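Local coordinates for mandelate racemase/muconate lactonizing enzyme family protein (Roseovarius sp. TM1035, PDB 3T9P) that probably acts as an enolase-superfamily isomerase or related enzyme of the mandelate racemase/muconate lactonizing type, a class that works on carboxylate substrates, at residues W168-E173 with G183-V188; G175-E180 with C209-R214; L313-T318 with D352-E357; G347-D352 with W369-S374. All coordinates share one frame; numbering follows the deposited sequence.

Interaction 1: W168-E173 with G183-V188; sequences WRVGAE and GRTEAV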
loop_
_atom_site.group_PDB
_atom_site.type_symbol
_atom_site.label_atom_id
_atom_site.label_comp_id
_atom_site.label_asym_id
_atom_site.label_seq_id
_atom_site.Cartn_x
_atom_site.Cartn_y
_atom_site.Cartn_z
ATOM N N TRP A 168 1.274 7.811 -26.721
ATOM C CA TRP A 168 2.242 8.800 -26.250
ATOM C C TRP A 168 1.693 9.622 -25.073
ATOM O O TRP A 168 0.615 9.309 -24.503
ATOM C CB TRP A 168 2.655 9.690 -27.483
ATOM C CG TRP A 168 1.663 10.532 -28.169
ATOM C CD1 TRP A 168 1.545 11.907 -28.054
ATOM C CD2 TRP A 168 0.608 10.116 -29.091
ATOM N NE1 TRP A 168 0.573 12.364 -28.926
ATOM C CE2 TRP A 168 -0.003 11.282 -29.564
ATOM C CE3 TRP A 168 0.238 8.872 -29.671
ATOM C CZ2 TRP A 168 -1.078 11.247 -30.469
ATOM C CZ3 TRP A 168 -0.779 8.826 -30.597
ATOM C CH2 TRP A 168 -1.394 10.053 -31.058
ATOM N N ARG A 169 2.487 10.623 -24.648
ATOM C CA ARG A 169 2.215 11.315 -23.381
ATOM C C ARG A 169 1.760 12.711 -23.568
ATOM O O ARG A 169 2.260 13.424 -24.462
ATOM C CB ARG A 169 3.443 11.386 -22.465
ATOM C CG ARG A 169 4.124 10.011 -22.213
ATOM C CD ARG A 169 3.310 9.087 -21.344
ATOM N NE ARG A 169 3.577 7.688 -21.656
ATOM C CZ ARG A 169 3.090 6.651 -20.996
ATOM N NH1 ARG A 169 3.330 5.415 -21.460
ATOM N NH2 ARG A 169 2.355 6.836 -19.878
ATOM N N VAL A 170 0.826 13.101 -22.708
ATOM C CA VAL A 170 0.423 14.490 -22.579
ATOM C C VAL A 170 0.602 14.937 -21.108
ATOM O O VAL A 170 0.808 14.098 -20.226
ATOM C CB VAL A 170 -1.047 14.744 -23.068
ATOM C CG1 VAL A 170 -1.176 14.375 -24.520
ATOM C CG2 VAL A 170 -2.054 13.845 -22.217
ATOM N N GLY A 171 0.554 16.253 -20.924
ATOM C CA GLY A 171 0.648 16.884 -19.623
ATOM C C GLY A 171 2.053 16.519 -19.103
ATOM O O GLY A 171 2.952 16.205 -19.876
ATOM N N ALA A 172 2.196 16.679 -17.792
ATOM C CA ALA A 172 3.392 16.301 -16.953
ATOM C C ALA A 172 2.903 15.325 -15.883
ATOM O O ALA A 172 1.781 15.461 -15.342
ATOM C CB ALA A 172 4.068 17.585 -16.368
ATOM N N GLU A 173 3.699 14.299 -15.596
ATOM C CA GLU A 173 3.288 13.290 -14.572
ATOM C C GLU A 173 2.916 13.959 -13.254
ATOM O O GLU A 173 3.743 14.669 -12.656
ATOM C CB GLU A 173 4.346 12.239 -14.338
ATOM C CG GLU A 173 3.945 11.242 -13.245
ATOM C CD GLU A 173 5.124 10.270 -12.964
ATOM O OE1 GLU A 173 6.169 10.721 -12.436
ATOM O OE2 GLU A 173 4.997 9.061 -13.252
ATOM N N GLY A 183 2.907 24.640 -24.064
ATOM C CA GLY A 183 2.541 24.286 -25.411
ATOM C C GLY A 183 2.849 22.877 -25.876
ATOM O O GLY A 183 2.569 22.562 -26.980
ATOM N N ARG A 184 3.436 22.033 -25.043
ATOM C CA ARG A 184 3.785 20.702 -25.537
ATOM C C ARG A 184 2.597 19.868 -25.948
ATOM O O ARG A 184 2.601 19.356 -26.978
ATOM C CB ARG A 184 4.658 19.907 -24.593
ATOM C CG ARG A 184 5.062 18.596 -25.183
ATOM C CD ARG A 184 5.779 17.731 -24.278
ATOM N NE ARG A 184 6.322 16.563 -24.918
ATOM C CZ ARG A 184 5.707 15.411 -25.019
ATOM N NH1 ARG A 184 4.506 15.273 -24.524
ATOM N NH2 ARG A 184 6.308 14.424 -25.613
ATOM N N THR A 185 1.575 19.875 -25.141
ATOM C CA THR A 185 0.387 19.084 -25.382
ATOM C C THR A 185 -0.354 19.537 -26.647
ATOM O O THR A 185 -0.758 18.765 -27.473
ATOM C CB THR A 185 -0.482 19.044 -24.107
ATOM O OG1 THR A 185 0.214 18.327 -23.087
ATOM C CG2 THR A 185 -1.767 18.388 -24.350
ATOM N N GLU A 186 -0.447 20.839 -26.773
ATOM C CA GLU A 186 -1.091 21.498 -27.945
ATOM C C GLU A 186 -0.438 21.101 -29.228
ATOM O O GLU A 186 -1.145 20.900 -30.224
ATOM C CB GLU A 186 -1.170 23.048 -27.782
ATOM C CG GLU A 186 -2.217 23.450 -26.792
ATOM C CD GLU A 186 -1.745 23.400 -25.298
ATOM O OE1 GLU A 186 -0.537 23.184 -25.007
ATOM O OE2 GLU A 186 -2.610 23.636 -24.427
ATOM N N ALA A 187 0.863 20.876 -29.208
ATOM C CA ALA A 187 1.599 20.419 -30.350
ATOM C C ALA A 187 1.670 18.915 -30.566
ATOM O O ALA A 187 1.585 18.460 -31.790
ATOM C CB ALA A 187 3.002 20.993 -30.351
ATOM N N VAL A 188 1.840 18.162 -29.455
ATOM C CA VAL A 188 2.205 16.732 -29.565
ATOM C C VAL A 188 0.947 15.977 -30.106
ATOM O O VAL A 188 1.074 14.975 -30.798
ATOM C CB VAL A 188 2.731 16.128 -28.192
ATOM C CG1 VAL A 188 1.553 15.800 -27.260
ATOM C CG2 VAL A 188 3.505 14.931 -28.409
HETATM O O HOH W 1 5.135 11.617 -25.768
HETATM O O HOH W 2 3.318 16.727 -22.558
#
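Arg184, in the first turn of helix 184-196, stretches back to strand 165-169 and donates from NH1 to Arg169 O at 2.9 Å. Its CG lies anti to the backbone N (chi1 -176°) and the chain stays extended as far as NE, which carries the guanidinium along the strand end. Arg169 O meets the group at its edge, close to the guanidinium plane, whereas NH1 stands above the carbonyl plane, 47° out of it. One water joins Arg184 NH2 to Arg169 N and a second joins NH1 to Gly171 O; NH2 also bonds Ile145 O, so the rotation of the guanidinium is well fixed. Val188 CG2 rests on one guanidinium face, displaced toward the rim. Thr185 turns OG1 beside its own backbone N, where the oxygen accepts an almost straight bond from Gly171 N at 3.0 Å; its methyl CG2 packs crosswise against Val170 CB at 3.9 Å. Trp168 and Val188 run antiparallel alongside each other, CD1 of Trp168 touching Val188 CG2 at 3.6 Å, while NE1 gives Val188 O only a weak bond of 3.3 Å. The end of Arg169 leads away, to Ser140 and Asp205. The contact closes the first step of the beta-alpha-beta unit formed by strand 165-169, helix 184-196 and strand 201-205, as in the (beta/alpha) barrel of the enolase superfamily.

Interaction 2: G175-E180 with C209-R214; sequences GRDHDE and CYSPAR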
loop_
_atom_site.group_PDB
_atom_site.type_symbol
_atom_site.label_atom_id
_atom_site.label_comp_id
_atom_site.label_asym_id
_atom_site.label_seq_id
_atom_site.Cartn_x
_atom_site.Cartn_y
_atom_site.Cartn_z
ATOM N N GLY A 175 1.323 16.425 -12.643
ATOM C CA GLY A 175 1.761 17.780 -12.904
ATOM C C GLY A 175 0.916 18.908 -12.344
ATOM O O GLY A 175 1.286 20.050 -12.612
ATOM N N ARG A 176 -0.226 18.611 -11.685
ATOM C CA ARG A 176 -1.173 19.612 -11.160
ATOM C C ARG A 176 -1.514 20.678 -12.258
ATOM O O ARG A 176 -1.364 21.935 -12.081
ATOM C CB ARG A 176 -0.623 20.315 -9.915
ATOM C CG ARG A 176 -0.261 19.265 -8.771
ATOM C CD ARG A 176 0.186 20.095 -7.536
ATOM N NE ARG A 176 0.528 19.189 -6.436
ATOM C CZ ARG A 176 0.805 19.626 -5.204
ATOM N NH1 ARG A 176 0.791 20.959 -4.925
ATOM N NH2 ARG A 176 1.097 18.747 -4.262
ATOM N N ASP A 177 -1.939 20.159 -13.400
ATOM C CA ASP A 177 -2.297 21.027 -14.529
ATOM C C ASP A 177 -1.196 21.713 -15.271
ATOM O O ASP A 177 -1.467 22.383 -16.264
ATOM C CB ASP A 177 -3.368 22.047 -14.148
ATOM C CG ASP A 177 -4.730 21.456 -14.220
ATOM O OD1 ASP A 177 -4.958 20.402 -14.886
ATOM O OD2 ASP A 177 -5.662 22.010 -13.675
ATOM N N HIS A 178 0.058 21.494 -14.907
ATOM C CA HIS A 178 1.151 22.071 -15.671
ATOM C C HIS A 178 1.606 21.075 -16.716
ATOM O O HIS A 178 1.737 19.920 -16.401
ATOM C CB HIS A 178 2.367 22.367 -14.744
ATOM C CG HIS A 178 2.094 23.445 -13.731
ATOM N ND1 HIS A 178 2.014 24.787 -14.074
ATOM C CD2 HIS A 178 1.820 23.376 -12.399
ATOM C CE1 HIS A 178 1.704 25.493 -12.994
ATOM N NE2 HIS A 178 1.582 24.664 -11.969
ATOM N N ASP A 179 1.925 21.518 -17.909
ATOM C CA ASP A 179 2.450 20.684 -18.985
ATOM C C ASP A 179 3.929 20.382 -18.786
ATOM O O ASP A 179 4.563 20.995 -17.924
ATOM C CB ASP A 179 2.255 21.444 -20.292
ATOM C CG ASP A 179 2.020 20.507 -21.493
ATOM O OD1 ASP A 179 2.269 19.304 -21.345
ATOM O OD2 ASP A 179 1.653 20.987 -22.590
ATOM N N GLU A 180 4.475 19.437 -19.541
ATOM C CA GLU A 180 5.918 19.178 -19.549
ATOM C C GLU A 180 6.744 20.445 -19.884
ATOM O O GLU A 180 7.734 20.709 -19.251
ATOM C CB GLU A 180 6.315 18.098 -20.549
ATOM C CG GLU A 180 7.783 17.603 -20.376
ATOM C CD GLU A 180 7.985 16.771 -19.040
ATOM O OE1 GLU A 180 7.039 16.539 -18.236
ATOM O OE2 GLU A 180 9.087 16.288 -18.820
ATOM N N CYS A 209 -2.037 14.074 -14.494
ATOM C CA CYS A 209 -1.743 15.499 -14.567
ATOM C C CYS A 209 -2.926 16.434 -14.204
ATOM O O CYS A 209 -2.732 17.461 -13.502
ATOM C CB CYS A 209 -1.297 15.865 -15.995
ATOM S SG CYS A 209 -0.682 17.638 -16.177
ATOM N N TYR A 210 -4.116 16.175 -14.753
ATOM C CA TYR A 210 -5.091 17.265 -14.899
ATOM C C TYR A 210 -6.195 17.323 -13.886
ATOM O O TYR A 210 -6.672 16.296 -13.410
ATOM C CB TYR A 210 -5.784 17.166 -16.276
ATOM C CG TYR A 210 -4.866 17.266 -17.397
ATOM C CD1 TYR A 210 -4.226 18.495 -17.664
ATOM C CD2 TYR A 210 -4.609 16.197 -18.206
ATOM C CE1 TYR A 210 -3.369 18.600 -18.722
ATOM C CE2 TYR A 210 -3.721 16.296 -19.284
ATOM C CZ TYR A 210 -3.126 17.506 -19.547
ATOM O OH TYR A 210 -2.262 17.681 -20.637
ATOM N N SER A 211 -6.744 18.523 -13.660
ATOM C CA SER A 211 -8.024 18.640 -12.962
ATOM C C SER A 211 -9.131 18.263 -13.996
ATOM O O SER A 211 -8.869 18.281 -15.180
ATOM C CB SER A 211 -8.272 20.107 -12.478
ATOM O OG SER A 211 -8.259 20.928 -13.644
ATOM N N PRO A 212 -10.356 17.930 -13.549
ATOM C CA PRO A 212 -11.321 17.468 -14.570
ATOM C C PRO A 212 -11.625 18.488 -15.702
ATOM O O PRO A 212 -11.714 18.088 -16.864
ATOM C CB PRO A 212 -12.564 17.153 -13.780
ATOM C CG PRO A 212 -12.152 17.088 -12.369
ATOM C CD PRO A 212 -10.931 17.898 -12.206
ATOM N N ALA A 213 -11.802 19.770 -15.355
ATOM C CA ALA A 213 -12.023 20.851 -16.360
ATOM C C ALA A 213 -10.956 20.913 -17.419
ATOM O O ALA A 213 -11.251 20.932 -18.638
ATOM C CB ALA A 213 -12.164 22.290 -15.615
ATOM N N ARG A 214 -9.683 20.923 -17.013
ATOM C CA ARG A 214 -8.622 20.892 -18.005
ATOM C C ARG A 214 -8.536 19.548 -18.827
ATOM O O ARG A 214 -8.170 19.554 -20.038
ATOM C CB ARG A 214 -7.305 21.211 -17.301
ATOM C CG ARG A 214 -6.119 21.402 -18.162
ATOM C CD ARG A 214 -5.965 22.839 -18.884
ATOM N NE ARG A 214 -4.831 22.628 -19.802
ATOM C CZ ARG A 214 -4.934 22.640 -21.109
ATOM N NH1 ARG A 214 -6.130 22.926 -21.646
ATOM N NH2 ARG A 214 -3.849 22.402 -21.855
HETATM O O HOH W 3 -1.814 16.357 -10.705
HETATM O O HOH W 4 -1.802 22.094 -19.073
#
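Asp177 lays its carboxylate against the start of helix 212-224, where Ser211 holds the N-cap position, and both of its oxygens are used. OD2 accepts from Ser211 OG at 2.8 Å through its syn lone pair. OD1 takes the Ser211 backbone N at 2.9 Å, approached from above the carboxylate plane, 38° out of it. The serine hydroxyl sits between its own N and carbonyl carbon (chi1 59°), which turns it to the same carboxylate as its N-H. OD1 also lies at the edge of the Tyr210 ring, 3.4 Å from CD1, and Arg214 brings its CB alongside, 3.5 Å from OD1. Beyond CG the Arg214 chain bends away and its guanidinium pairs with Glu217 and Glu186 instead, while its NE reaches Asp177 O through a water. Asp177 belongs to a type I' turn, Gly175 to His178, whose backbone is pinned by Asp177 N to Cys209 O at 2.8 Å. Cys209 places its SG 3.3 Å from His178 O, with its CB over the centre of the Tyr210 ring. Two bonds to one residue hold the carboxylate's rotation, and the nearby helix start, with Arg214 NE 5.4 Å from OD1, would probably favour the ionised acid.

Interaction 3: L313-T318 with D352-E357; sequences LVTMCT and DPYRIE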
loop_
_atom_site.group_PDB
_atom_site.type_symbol
_atom_site.label_atom_id
_atom_site.label_comp_id
_atom_site.label_asym_id
_atom_site.label_seq_id
_atom_site.Cartn_x
_atom_site.Cartn_y
_atom_site.Cartn_z
ATOM N N LEU A 313 9.723 -9.386 -17.426
ATOM C CA LEU A 313 8.756 -10.456 -17.638
ATOM C C LEU A 313 7.265 -9.911 -17.727
ATOM O O LEU A 313 6.339 -10.605 -18.177
ATOM C CB LEU A 313 8.881 -11.404 -16.458
ATOM C CG LEU A 313 8.057 -12.681 -16.679
ATOM C CD1 LEU A 313 8.613 -13.468 -17.783
ATOM C CD2 LEU A 313 7.908 -13.495 -15.355
ATOM N N VAL A 314 7.048 -8.737 -17.157
ATOM C CA VAL A 314 5.673 -8.175 -17.124
ATOM C C VAL A 314 5.005 -8.239 -18.530
ATOM O O VAL A 314 3.823 -8.488 -18.651
ATOM C CB VAL A 314 5.648 -6.759 -16.469
ATOM C CG1 VAL A 314 6.419 -5.692 -17.342
ATOM C CG2 VAL A 314 4.132 -6.271 -16.201
ATOM N N THR A 315 5.752 -7.959 -19.583
ATOM C CA THR A 315 5.143 -7.975 -20.886
ATOM C C THR A 315 4.696 -9.410 -21.287
ATOM O O THR A 315 3.533 -9.585 -21.738
ATOM C CB THR A 315 6.031 -7.222 -21.958
ATOM O OG1 THR A 315 6.089 -5.835 -21.581
ATOM C CG2 THR A 315 5.375 -7.308 -23.497
ATOM N N MET A 316 5.525 -10.386 -21.095
ATOM C CA MET A 316 5.151 -11.807 -21.401
ATOM C C MET A 316 3.987 -12.280 -20.503
ATOM O O MET A 316 3.040 -12.897 -20.988
ATOM C CB MET A 316 6.384 -12.756 -21.222
ATOM C CG MET A 316 6.077 -14.285 -21.619
ATOM S SD MET A 316 5.378 -14.336 -23.316
ATOM C CE MET A 316 6.865 -13.997 -24.245
ATOM N N CYS A 317 3.966 -11.867 -19.229
ATOM C CA CYS A 317 2.777 -12.293 -18.375
ATOM C C CYS A 317 1.487 -11.692 -18.939
ATOM O O CYS A 317 0.391 -12.381 -18.964
ATOM C CB CYS A 317 2.958 -11.808 -16.951
ATOM S SG CYS A 317 4.328 -12.600 -16.028
ATOM N N THR A 318 1.579 -10.386 -19.317
ATOM C CA THR A 318 0.457 -9.725 -19.951
ATOM C C THR A 318 -0.001 -10.434 -21.257
ATOM O O THR A 318 -1.228 -10.549 -21.536
ATOM C CB THR A 318 0.766 -8.243 -20.181
ATOM O OG1 THR A 318 1.132 -7.675 -18.909
ATOM C CG2 THR A 318 -0.438 -7.548 -20.629
ATOM N N ASP A 352 14.501 -14.293 -28.478
ATOM C CA ASP A 352 13.900 -13.040 -28.838
ATOM C C ASP A 352 12.412 -13.196 -28.470
ATOM O O ASP A 352 11.545 -13.227 -29.332
ATOM C CB ASP A 352 14.079 -12.889 -30.350
ATOM C CG ASP A 352 13.734 -11.512 -30.834
ATOM O OD1 ASP A 352 13.646 -10.579 -30.009
ATOM O OD2 ASP A 352 13.533 -11.357 -32.047
ATOM N N PRO A 353 12.109 -13.317 -27.168
ATOM C CA PRO A 353 10.677 -13.561 -26.768
ATOM C C PRO A 353 9.727 -12.397 -27.150
ATOM O O PRO A 353 8.508 -12.623 -27.362
ATOM C CB PRO A 353 10.770 -13.784 -25.228
ATOM C CG PRO A 353 12.050 -13.003 -24.828
ATOM C CD PRO A 353 13.031 -13.228 -26.021
ATOM N N TYR A 354 10.278 -11.199 -27.297
ATOM C CA TYR A 354 9.470 -10.005 -27.656
ATOM C C TYR A 354 9.587 -9.558 -29.117
ATOM O O TYR A 354 9.272 -8.368 -29.442
ATOM C CB TYR A 354 9.749 -8.863 -26.692
ATOM C CG TYR A 354 9.415 -9.227 -25.231
ATOM C CD1 TYR A 354 8.148 -9.682 -24.882
ATOM C CD2 TYR A 354 10.374 -9.100 -24.213
ATOM C CE1 TYR A 354 7.830 -9.969 -23.581
ATOM C CE2 TYR A 354 10.066 -9.428 -22.847
ATOM C CZ TYR A 354 8.790 -9.839 -22.537
ATOM O OH TYR A 354 8.405 -10.173 -21.241
ATOM N N ARG A 355 9.857 -10.497 -29.995
ATOM C CA ARG A 355 9.849 -10.198 -31.406
ATOM C C ARG A 355 8.459 -9.710 -31.830
ATOM O O ARG A 355 7.471 -10.262 -31.462
ATOM C CB ARG A 355 10.111 -11.442 -32.207
ATOM C CG ARG A 355 10.234 -11.175 -33.641
ATOM C CD ARG A 355 10.635 -12.368 -34.409
ATOM N NE ARG A 355 11.015 -11.965 -35.727
ATOM C CZ ARG A 355 10.247 -12.071 -36.799
ATOM N NH1 ARG A 355 9.033 -12.622 -36.702
ATOM N NH2 ARG A 355 10.694 -11.647 -37.961
ATOM N N ILE A 356 8.435 -8.679 -32.630
ATOM C CA ILE A 356 7.221 -8.142 -33.173
ATOM C C ILE A 356 7.241 -8.312 -34.685
ATOM O O ILE A 356 8.194 -8.010 -35.319
ATOM C CB ILE A 356 7.091 -6.654 -32.929
ATOM C CG1 ILE A 356 6.946 -6.323 -31.440
ATOM C CG2 ILE A 356 6.006 -6.073 -33.762
ATOM C CD1 ILE A 356 5.671 -6.742 -30.794
ATOM N N GLU A 357 6.172 -8.849 -35.218
ATOM C CA GLU A 357 5.928 -8.943 -36.640
ATOM C C GLU A 357 4.503 -8.505 -36.944
ATOM O O GLU A 357 3.574 -8.952 -36.328
ATOM C CB GLU A 357 6.209 -10.337 -37.173
#
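Tyr354 and Met316 supply the polar part of this contact: Met316 N donates to Tyr354 OH at 2.9 Å. The N-H...O angle of 142° is bent, and the amide nitrogen comes in at the ring edge, close to the ring plane. A weak bond from the same hydroxyl to Ser312 O gives it a second backbone partner, just before residues 313-318. Most of the apolar contacts involve the ring. Thr315 turns its methyl anti to the backbone N (chi1 -65°, measured to OG1), which sets CG2 3.6 Å from Tyr354 CE1 and leaves OG1 to bond Asn310 O. Met316 CB flanks the phenol end, 3.9 Å from CE1 of Tyr354, with the hydroxyl as its neighbouring atom. Beyond it the methionine chain bends at both chi2 and chi3, and its terminal CE swings across Pro353 at about a right angle, 4.0 Å from CB. On the loop side, the backbone from Asp352 to Arg355 forms a type I turn that presents Pro353 and Tyr354 together. Phe334 of strand 332-335 touches both Thr315 and Tyr354, placing the contact where a barrel helix meets the long connection from strand 332-335 to strand 360-363 in an enolase-like C-terminal domain.

Interaction 4: G347-D352 with W369-S374; sequences GLFLGD and WGVEIS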
loop_
_atom_site.group_PDB
_atom_site.type_symbol
_atom_site.label_atom_id
_atom_site.label_comp_id
_atom_site.label_asym_id
_atom_site.label_seq_id
_atom_site.Cartn_x
_atom_site.Cartn_y
_atom_site.Cartn_z
ATOM N N GLY A 347 19.612 -7.984 -22.123
ATOM C CA GLY A 347 20.226 -9.208 -21.636
ATOM C C GLY A 347 19.482 -9.934 -20.519
ATOM O O GLY A 347 20.043 -10.869 -19.933
ATOM N N LEU A 348 18.214 -9.580 -20.224
ATOM C CA LEU A 348 17.503 -10.361 -19.218
ATOM C C LEU A 348 17.216 -11.739 -19.713
ATOM O O LEU A 348 17.406 -12.709 -18.925
ATOM C CB LEU A 348 16.168 -9.695 -18.783
ATOM C CG LEU A 348 16.304 -8.333 -18.196
ATOM C CD1 LEU A 348 14.865 -7.758 -17.941
ATOM C CD2 LEU A 348 17.193 -8.311 -16.959
ATOM N N PHE A 349 16.774 -11.856 -20.993
ATOM C CA PHE A 349 16.299 -13.134 -21.490
ATOM C C PHE A 349 17.178 -13.581 -22.696
ATOM O O PHE A 349 17.713 -12.730 -23.398
ATOM C CB PHE A 349 14.836 -12.958 -21.964
ATOM C CG PHE A 349 13.966 -12.417 -20.860
ATOM C CD1 PHE A 349 13.771 -13.163 -19.710
ATOM C CD2 PHE A 349 13.367 -11.136 -20.970
ATOM C CE1 PHE A 349 12.944 -12.673 -18.607
ATOM C CE2 PHE A 349 12.511 -10.652 -19.904
ATOM C CZ PHE A 349 12.345 -11.432 -18.711
ATOM N N LEU A 350 17.269 -14.877 -22.927
ATOM C CA LEU A 350 17.918 -15.413 -24.133
ATOM C C LEU A 350 16.907 -15.459 -25.278
ATOM O O LEU A 350 15.666 -15.472 -25.027
ATOM C CB LEU A 350 18.427 -16.835 -23.847
ATOM C CG LEU A 350 19.526 -16.911 -22.757
ATOM C CD1 LEU A 350 19.930 -18.304 -22.322
ATOM C CD2 LEU A 350 20.729 -16.039 -23.108
ATOM N N GLY A 351 17.393 -15.446 -26.528
ATOM C CA GLY A 351 16.464 -15.523 -27.688
ATOM C C GLY A 351 15.679 -14.213 -27.960
ATOM O O GLY A 351 16.094 -13.117 -27.704
ATOM N N ASP A 352 14.501 -14.293 -28.478
ATOM C CA ASP A 352 13.900 -13.040 -28.838
ATOM C C ASP A 352 12.412 -13.196 -28.470
ATOM O O ASP A 352 11.545 -13.227 -29.332
ATOM C CB ASP A 352 14.079 -12.889 -30.350
ATOM C CG ASP A 352 13.734 -11.512 -30.834
ATOM O OD1 ASP A 352 13.646 -10.579 -30.009
ATOM O OD2 ASP A 352 13.533 -11.357 -32.047
ATOM N N TRP A 369 6.110 -19.675 -19.012
ATOM C CA TRP A 369 6.102 -18.383 -19.617
ATOM C C TRP A 369 6.738 -18.437 -20.955
ATOM O O TRP A 369 6.575 -17.463 -21.779
ATOM C CB TRP A 369 6.862 -17.331 -18.809
ATOM C CG TRP A 369 6.228 -17.101 -17.450
ATOM C CD1 TRP A 369 6.820 -17.284 -16.215
ATOM C CD2 TRP A 369 4.902 -16.692 -17.211
ATOM N NE1 TRP A 369 5.880 -17.022 -15.193
ATOM C CE2 TRP A 369 4.707 -16.653 -15.781
ATOM C CE3 TRP A 369 3.852 -16.329 -18.033
ATOM C CZ2 TRP A 369 3.509 -16.285 -15.193
ATOM C CZ3 TRP A 369 2.597 -15.951 -17.422
ATOM C CH2 TRP A 369 2.471 -15.928 -16.002
ATOM N N GLY A 370 7.441 -19.530 -21.208
ATOM C CA GLY A 370 8.181 -19.673 -22.478
ATOM C C GLY A 370 9.404 -18.777 -22.612
ATOM O O GLY A 370 9.697 -18.337 -23.732
ATOM N N VAL A 371 10.110 -18.462 -21.521
ATOM C CA VAL A 371 11.200 -17.507 -21.649
ATOM C C VAL A 371 12.339 -18.126 -20.875
ATOM O O VAL A 371 12.079 -18.881 -19.946
ATOM C CB VAL A 371 10.936 -16.040 -21.091
ATOM C CG1 VAL A 371 9.824 -15.272 -21.849
ATOM C CG2 VAL A 371 10.752 -15.978 -19.577
ATOM N N GLU A 372 13.571 -17.813 -21.237
ATOM C CA GLU A 372 14.719 -18.349 -20.493
ATOM C C GLU A 372 15.548 -17.173 -20.021
ATOM O O GLU A 372 15.976 -16.327 -20.838
ATOM C CB GLU A 372 15.522 -19.325 -21.381
ATOM C CG GLU A 372 16.606 -20.088 -20.534
ATOM C CD GLU A 372 17.630 -20.829 -21.448
ATOM O OE1 GLU A 372 17.456 -20.840 -22.731
ATOM O OE2 GLU A 372 18.620 -21.362 -20.847
ATOM N N ILE A 373 15.698 -17.045 -18.696
ATOM C CA ILE A 373 16.450 -15.920 -18.139
ATOM C C ILE A 373 17.899 -16.295 -18.369
ATOM O O ILE A 373 18.319 -17.423 -18.051
ATOM C CB ILE A 373 16.180 -15.718 -16.585
ATOM C CG1 ILE A 373 14.710 -15.287 -16.383
ATOM C CG2 ILE A 373 17.112 -14.720 -15.953
ATOM C CD1 ILE A 373 14.184 -15.939 -15.207
ATOM N N SER A 374 18.687 -15.333 -18.782
ATOM C CA SER A 374 20.081 -15.632 -19.014
ATOM C C SER A 374 20.849 -15.939 -17.730
ATOM O O SER A 374 20.846 -15.136 -16.830
ATOM C CB SER A 374 20.804 -14.450 -19.650
ATOM O OG SER A 374 22.187 -14.893 -19.877
HETATM O O HOH W 5 13.616 -16.244 -23.689
#
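Phe349 turns its CG beside the backbone N, anti to the carbonyl carbon (chi1 -56°), which swings the ring slantwise across Ile373 and Val371. Leu350 takes a similar first torsion (chi1 -64°) that sends its branched end across Glu372 and Ser374. Behind both lies a single antiparallel beta bridge, with Phe349 and Ile373 as a non-hydrogen-bonded pair whose CA atoms are 4.4 Å apart. The flanking bonds are Ser374 N to Leu348 O and Leu350 N to Glu372 O, each 2.9 Å. Between them the backbones add CA-H...O contacts, Ile373 CA to Leu348 O and Phe349 CA to Glu372 O. Phe349 CE1 packs 3.9 Å from Ile373 CG1, which meets the ring at its edge, and 4.1 Å from Val371 CG2. Leu348 CB covers one face of that ring over its centre, and the ring also touches Tyr354. The Leu350 branches part company: CD1 lies against the Glu372 carboxylate, 3.5 Å from CD, while CD2 approaches Ser374 OG at 3.7 Å. Ser374 is the N-cap of helix 375-379, and its OG caps Thr376 N. The bridge thus ties the connection between strands 332-335 and 360-363 to the lead-in of that short helix. One step past the bridge, a single water spans the two chains, donating to Leu350 O at 2.6 Å and accepting from Glu372 N at 2.9 Å.

In the fold
The contacts form two pairs far apart in one enolase-like domain: the centres of interactions 2 and 4 are about 39 Å apart, on opposite sides of the chain's centre. Interactions 1 and 2 both hold the connection from strand 165-169 to helix 184-196, and they meet where Asp179 faces Thr185 N and Glu186 pairs with Arg214. Interactions 3 and 4 share Asp352, and Trp369 and Val371 pack on helix 313-322. Interactions 1 and 3 are buried, one built on a single arginine, a threonine and two bridging waters, the other mostly apolar around a tyrosine. Interactions 2 and 4 are only partly buried: a carboxylate at a helix start contrasts with backbone pairing.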